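Local coordinates for protein cytochrome P450 (Picrophilus torridus, PDB 2RFB) that probably acts as a heme-thiolate monooxygenase, inserting one atom of molecular oxygen into its substrate with electrons supplied by a redox partner, at residues 87-99 against 331-343. Residues are numbered along the deposited sequence; the frame is centred on the assembly and turned at random.
Sequences KNIDNKDIISEYA and NKMVLGYDKLFLS
Ile-94 N donates to Leu-340 O (2.9 Å) where the start of helix 94-99 meets the extended C-terminal tail, the two backbones approaching to 5.3 Å between Asp-93 CA and Phe-341 CA. Asp-93, at the N-cap position, bonds to both the helix and the tail. A chi1 of 178° swings CG away from the backbone N and toward the tail, where OD1 accepts from Leu-340 N at 2.8 Å, an almost straight bond, while Ile-95 N reaches the same oxygen from the opposite face of the carboxylate plane. OD2 accepts a weak bond from Ser-96 N and a hydrogen bond from a water, which also donates to Asp-338 O. Beside these bonds the Phe-341 ring lies against Asp-93, whose CA makes an off-centre CH-pi contact 4.3 Å from the centroid. On the inner side Ile-95 CG1 presses on Leu-340 CB at 3.5 Å, and its CD1 meets Tyr-337 CB at about a right angle to that side chain. Ile-94 sends CG1 to Leu-340 CD2 (3.8 Å) and CD1 to Leu-342 CD2, and it also touches Ile-201 of helix 175-206. Replacing Asp-93 by an alanine would probably leave Leu-340 N without its acceptor and the first helical turn without its cap. One carboxylate thus both caps a helix and ties down the chain's C-terminal tail, and the helix end would probably favour its negative charge.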
loop_
_atom_site.group_PDB
_atom_site.type_symbol
_atom_site.label_atom_id
_atom_site.label_comp_id
_atom_site.label_asym_id
_atom_site.label_seq_id
_atom_site.Cartn_x
_atom_site.Cartn_y
_atom_site.Cartn_z
ATOM N N LYS A 87 -20.294 -3.465 -11.902
ATOM C CA LYS A 87 -21.520 -3.643 -12.714
ATOM C C LYS A 87 -22.801 -3.639 -11.916
ATOM O O LYS A 87 -23.832 -3.146 -12.371
ATOM C CB LYS A 87 -21.488 -4.998 -13.434
ATOM C CG LYS A 87 -21.277 -4.977 -14.919
ATOM C CD LYS A 87 -21.319 -6.423 -15.416
ATOM C CE LYS A 87 -21.119 -6.525 -16.917
ATOM N NZ LYS A 87 -21.749 -7.779 -17.463
ATOM N N ASN A 88 -22.718 -4.231 -10.736
ATOM C CA ASN A 88 -23.882 -4.713 -10.023
ATOM C C ASN A 88 -23.552 -4.655 -8.556
ATOM O O ASN A 88 -23.632 -5.660 -7.838
ATOM C CB ASN A 88 -24.122 -6.165 -10.403
ATOM C CG ASN A 88 -22.832 -6.991 -10.388
ATOM O OD1 ASN A 88 -21.728 -6.488 -10.047
ATOM N ND2 ASN A 88 -22.955 -8.269 -10.793
ATOM N N ILE A 89 -23.129 -3.481 -8.120
ATOM C CA ILE A 89 -22.623 -3.349 -6.799
ATOM C C ILE A 89 -23.665 -2.625 -5.997
ATOM O O ILE A 89 -23.687 -2.719 -4.785
ATOM C CB ILE A 89 -21.306 -2.554 -6.818
ATOM C CG1 ILE A 89 -20.484 -2.845 -5.595
ATOM C CG2 ILE A 89 -21.560 -1.073 -6.942
ATOM C CD1 ILE A 89 -19.305 -1.984 -5.587
ATOM N N ASP A 90 -24.535 -1.902 -6.690
ATOM C CA ASP A 90 -25.515 -1.075 -6.027
ATOM C C ASP A 90 -26.086 -1.753 -4.783
ATOM O O ASP A 90 -26.388 -2.956 -4.789
ATOM C CB ASP A 90 -26.637 -0.694 -7.003
ATOM C CG ASP A 90 -26.115 0.075 -8.186
ATOM O OD1 ASP A 90 -26.100 1.340 -8.124
ATOM O OD2 ASP A 90 -25.671 -0.609 -9.150
ATOM N N ASN A 91 -26.202 -0.962 -3.717
ATOM C CA ASN A 91 -26.821 -1.391 -2.461
ATOM C C ASN A 91 -25.960 -2.260 -1.591
ATOM O O ASN A 91 -26.360 -2.579 -0.475
ATOM C CB ASN A 91 -28.107 -2.129 -2.725
ATOM C CG ASN A 91 -29.272 -1.234 -2.689
ATOM O OD1 ASN A 91 -29.637 -0.731 -1.610
ATOM N ND2 ASN A 91 -29.902 -1.022 -3.848
ATOM N N LYS A 92 -24.788 -2.627 -2.098
ATOM C CA LYS A 92 -23.894 -3.551 -1.409
ATOM C C LYS A 92 -22.785 -2.832 -0.729
ATOM O O LYS A 92 -22.640 -1.622 -0.894
ATOM C CB LYS A 92 -23.299 -4.559 -2.389
ATOM C CG LYS A 92 -24.368 -5.539 -2.870
ATOM C CD LYS A 92 -23.903 -6.338 -4.029
ATOM C CE LYS A 92 -25.071 -7.176 -4.522
ATOM N NZ LYS A 92 -24.587 -8.380 -5.249
ATOM N N ASP A 93 -21.998 -3.597 0.023
ATOM C CA ASP A 93 -20.818 -3.105 0.704
ATOM C C ASP A 93 -19.731 -2.878 -0.318
ATOM O O ASP A 93 -19.225 -3.832 -0.907
ATOM C CB ASP A 93 -20.311 -4.067 1.810
ATOM C CG ASP A 93 -19.017 -3.539 2.507
ATOM O OD1 ASP A 93 -18.664 -2.349 2.376
ATOM O OD2 ASP A 93 -18.322 -4.303 3.183
ATOM N N ILE A 94 -19.368 -1.616 -0.526
ATOM C CA ILE A 94 -18.423 -1.257 -1.583
ATOM C C ILE A 94 -17.007 -1.759 -1.266
ATOM O O ILE A 94 -16.170 -1.952 -2.153
ATOM C CB ILE A 94 -18.311 0.275 -1.704
ATOM C CG1 ILE A 94 -19.688 0.952 -1.838
ATOM C CG2 ILE A 94 -17.399 0.630 -2.817
ATOM C CD1 ILE A 94 -20.385 0.764 -3.146
ATOM N N ILE A 95 -16.707 -1.872 0.022
ATOM C CA ILE A 95 -15.414 -2.365 0.457
ATOM C C ILE A 95 -15.326 -3.866 0.143
ATOM O O ILE A 95 -14.524 -4.281 -0.692
ATOM C CB ILE A 95 -15.194 -2.039 1.950
ATOM C CG1 ILE A 95 -15.323 -0.521 2.138
ATOM C CG2 ILE A 95 -13.898 -2.726 2.538
ATOM C CD1 ILE A 95 -14.146 0.379 1.606
ATOM N N SER A 96 -16.163 -4.683 0.730
ATOM C CA SER A 96 -15.930 -6.087 0.493
ATOM C C SER A 96 -16.246 -6.609 -0.926
ATOM O O SER A 96 -15.715 -7.631 -1.337
ATOM C CB SER A 96 -16.627 -6.925 1.547
ATOM O OG SER A 96 -17.948 -6.997 1.172
ATOM N N GLU A 97 -17.098 -5.903 -1.666
ATOM C CA GLU A 97 -17.560 -6.365 -2.980
ATOM C C GLU A 97 -16.869 -5.652 -4.133
ATOM O O GLU A 97 -16.969 -6.088 -5.265
ATOM C CB GLU A 97 -19.071 -6.226 -3.129
ATOM C CG GLU A 97 -19.828 -7.033 -2.119
ATOM C CD GLU A 97 -19.465 -8.535 -2.120
ATOM O OE1 GLU A 97 -19.538 -9.168 -3.220
ATOM O OE2 GLU A 97 -19.143 -9.077 -1.010
ATOM N N TYR A 98 -16.181 -4.555 -3.861
ATOM C CA TYR A 98 -15.472 -3.917 -4.925
ATOM C C TYR A 98 -14.052 -3.616 -4.489
ATOM O O TYR A 98 -13.111 -4.036 -5.098
ATOM C CB TYR A 98 -16.176 -2.627 -5.377
ATOM C CG TYR A 98 -15.382 -1.933 -6.495
ATOM C CD1 TYR A 98 -15.535 -2.306 -7.846
ATOM C CD2 TYR A 98 -14.460 -0.936 -6.193
ATOM C CE1 TYR A 98 -14.768 -1.665 -8.861
ATOM C CE2 TYR A 98 -13.747 -0.306 -7.160
ATOM C CZ TYR A 98 -13.899 -0.659 -8.483
ATOM O OH TYR A 98 -13.130 0.001 -9.392
ATOM N N ALA A 99 -13.895 -2.877 -3.409
ATOM C CA ALA A 99 -12.570 -2.369 -3.055
ATOM C C ALA A 99 -11.542 -3.448 -2.590
ATOM O O ALA A 99 -10.365 -3.313 -2.882
ATOM C CB ALA A 99 -12.694 -1.180 -2.056
ATOM N N ASN A 331 -8.028 0.586 13.448
ATOM C CA ASN A 331 -6.583 0.587 13.631
ATOM C C ASN A 331 -5.945 1.988 13.377
ATOM O O ASN A 331 -6.149 2.587 12.316
ATOM C CB ASN A 331 -5.994 -0.501 12.732
ATOM C CG ASN A 331 -4.443 -0.596 12.806
ATOM O OD1 ASN A 331 -3.839 -1.400 12.087
ATOM N ND2 ASN A 331 -3.809 0.217 13.651
ATOM N N LYS A 332 -5.163 2.513 14.317
ATOM C CA LYS A 332 -4.642 3.877 14.138
ATOM C C LYS A 332 -3.529 4.003 13.096
ATOM O O LYS A 332 -3.261 5.066 12.562
ATOM C CB LYS A 332 -4.270 4.515 15.464
ATOM C CG LYS A 332 -3.053 3.894 16.154
ATOM C CD LYS A 332 -3.001 4.255 17.691
ATOM C CE LYS A 332 -1.502 4.445 18.180
ATOM N NZ LYS A 332 -0.724 5.646 17.572
ATOM N N MET A 333 -2.921 2.890 12.757
ATOM C CA MET A 333 -1.853 2.886 11.796
ATOM C C MET A 333 -2.332 3.100 10.335
ATOM O O MET A 333 -1.536 3.457 9.483
ATOM C CB MET A 333 -1.089 1.586 11.913
ATOM C CG MET A 333 0.080 1.502 10.945
ATOM S SD MET A 333 1.160 0.070 11.373
ATOM C CE MET A 333 1.990 -0.027 9.725
ATOM N N VAL A 334 -3.612 2.890 10.051
ATOM C CA VAL A 334 -4.091 2.972 8.650
ATOM C C VAL A 334 -5.368 3.809 8.655
ATOM O O VAL A 334 -5.897 4.111 9.728
ATOM C CB VAL A 334 -4.370 1.577 8.033
ATOM C CG1 VAL A 334 -3.148 0.660 8.154
ATOM C CG2 VAL A 334 -5.610 0.938 8.675
ATOM N N LEU A 335 -5.869 4.180 7.489
ATOM C CA LEU A 335 -7.071 4.964 7.453
ATOM C C LEU A 335 -7.987 4.511 6.318
ATOM O O LEU A 335 -7.624 4.577 5.124
ATOM C CB LEU A 335 -6.714 6.452 7.334
ATOM C CG LEU A 335 -7.870 7.451 7.108
ATOM C CD1 LEU A 335 -8.887 7.438 8.266
ATOM C CD2 LEU A 335 -7.371 8.870 6.850
ATOM N N GLY A 336 -9.184 4.053 6.664
ATOM C CA GLY A 336 -10.067 3.498 5.670
ATOM C C GLY A 336 -11.322 2.994 6.310
ATOM O O GLY A 336 -11.493 3.067 7.555
ATOM N N TYR A 337 -12.212 2.471 5.480
ATOM C CA TYR A 337 -13.508 2.023 5.966
ATOM C C TYR A 337 -13.457 0.542 6.271
ATOM O O TYR A 337 -12.750 -0.221 5.621
ATOM C CB TYR A 337 -14.593 2.281 4.907
ATOM C CG TYR A 337 -14.934 3.726 4.829
ATOM C CD1 TYR A 337 -14.086 4.620 4.157
ATOM C CD2 TYR A 337 -16.056 4.228 5.496
ATOM C CE1 TYR A 337 -14.367 5.968 4.112
ATOM C CE2 TYR A 337 -16.361 5.576 5.435
ATOM C CZ TYR A 337 -15.501 6.438 4.731
ATOM O OH TYR A 337 -15.753 7.787 4.702
ATOM N N ASP A 338 -14.201 0.141 7.278
ATOM C CA ASP A 338 -14.337 -1.242 7.569
ATOM C C ASP A 338 -15.377 -1.760 6.585
ATOM O O ASP A 338 -15.137 -2.765 5.911
ATOM C CB ASP A 338 -14.788 -1.413 9.006
ATOM C CG ASP A 338 -15.125 -2.861 9.354
ATOM O OD1 ASP A 338 -14.550 -3.790 8.774
ATOM O OD2 ASP A 338 -15.941 -3.055 10.250
ATOM N N LYS A 339 -16.506 -1.046 6.505
ATOM C CA LYS A 339 -17.573 -1.292 5.577
ATOM C C LYS A 339 -18.054 0.057 5.066
ATOM O O LYS A 339 -18.061 1.065 5.818
ATOM C CB LYS A 339 -18.750 -1.950 6.301
ATOM C CG LYS A 339 -18.593 -3.381 6.680
ATOM C CD LYS A 339 -19.697 -3.713 7.625
ATOM C CE LYS A 339 -19.383 -4.920 8.475
ATOM N NZ LYS A 339 -19.591 -6.163 7.684
ATOM N N LEU A 340 -18.502 0.084 3.810
ATOM C CA LEU A 340 -18.941 1.328 3.195
ATOM C C LEU A 340 -20.218 1.105 2.395
ATOM O O LEU A 340 -20.241 0.330 1.432
ATOM C CB LEU A 340 -17.854 1.908 2.312
ATOM C CG LEU A 340 -17.960 3.385 1.867
ATOM C CD1 LEU A 340 -16.643 3.897 1.267
ATOM C CD2 LEU A 340 -19.060 3.562 0.813
ATOM N N PHE A 341 -21.283 1.775 2.803
ATOM C CA PHE A 341 -22.560 1.648 2.123
ATOM C C PHE A 341 -22.974 3.008 1.666
ATOM O O PHE A 341 -22.896 3.993 2.406
ATOM C CB PHE A 341 -23.649 1.102 3.041
ATOM C CG PHE A 341 -23.386 -0.256 3.518
ATOM C CD1 PHE A 341 -22.627 -0.461 4.669
ATOM C CD2 PHE A 341 -23.871 -1.349 2.825
ATOM C CE1 PHE A 341 -22.379 -1.745 5.130
ATOM C CE2 PHE A 341 -23.599 -2.632 3.270
ATOM C CZ PHE A 341 -22.855 -2.826 4.438
ATOM N N LEU A 342 -23.430 3.031 0.434
ATOM C CA LEU A 342 -23.768 4.245 -0.236
ATOM C C LEU A 342 -25.194 4.689 -0.023
ATOM O O LEU A 342 -26.117 3.916 0.074
ATOM C CB LEU A 342 -23.562 4.065 -1.716
ATOM C CG LEU A 342 -22.519 4.859 -2.439
ATOM C CD1 LEU A 342 -21.217 5.029 -1.671
ATOM C CD2 LEU A 342 -22.328 4.182 -3.786
ATOM N N SER A 343 -25.326 5.999 0.030
ATOM C CA SER A 343 -26.571 6.698 -0.269
ATOM C C SER A 343 -27.318 6.854 0.996
ATOM O O SER A 343 -27.173 7.875 1.683
ATOM C CB SER A 343 -27.402 5.956 -1.309
ATOM O OG SER A 343 -28.618 6.618 -1.427
ATOM O OXT SER A 343 -28.032 5.910 1.307
HETATM O O HOH W 1 -23.773 0.672 -1.042
HETATM O O HOH W 2 -16.137 -4.848 4.609
#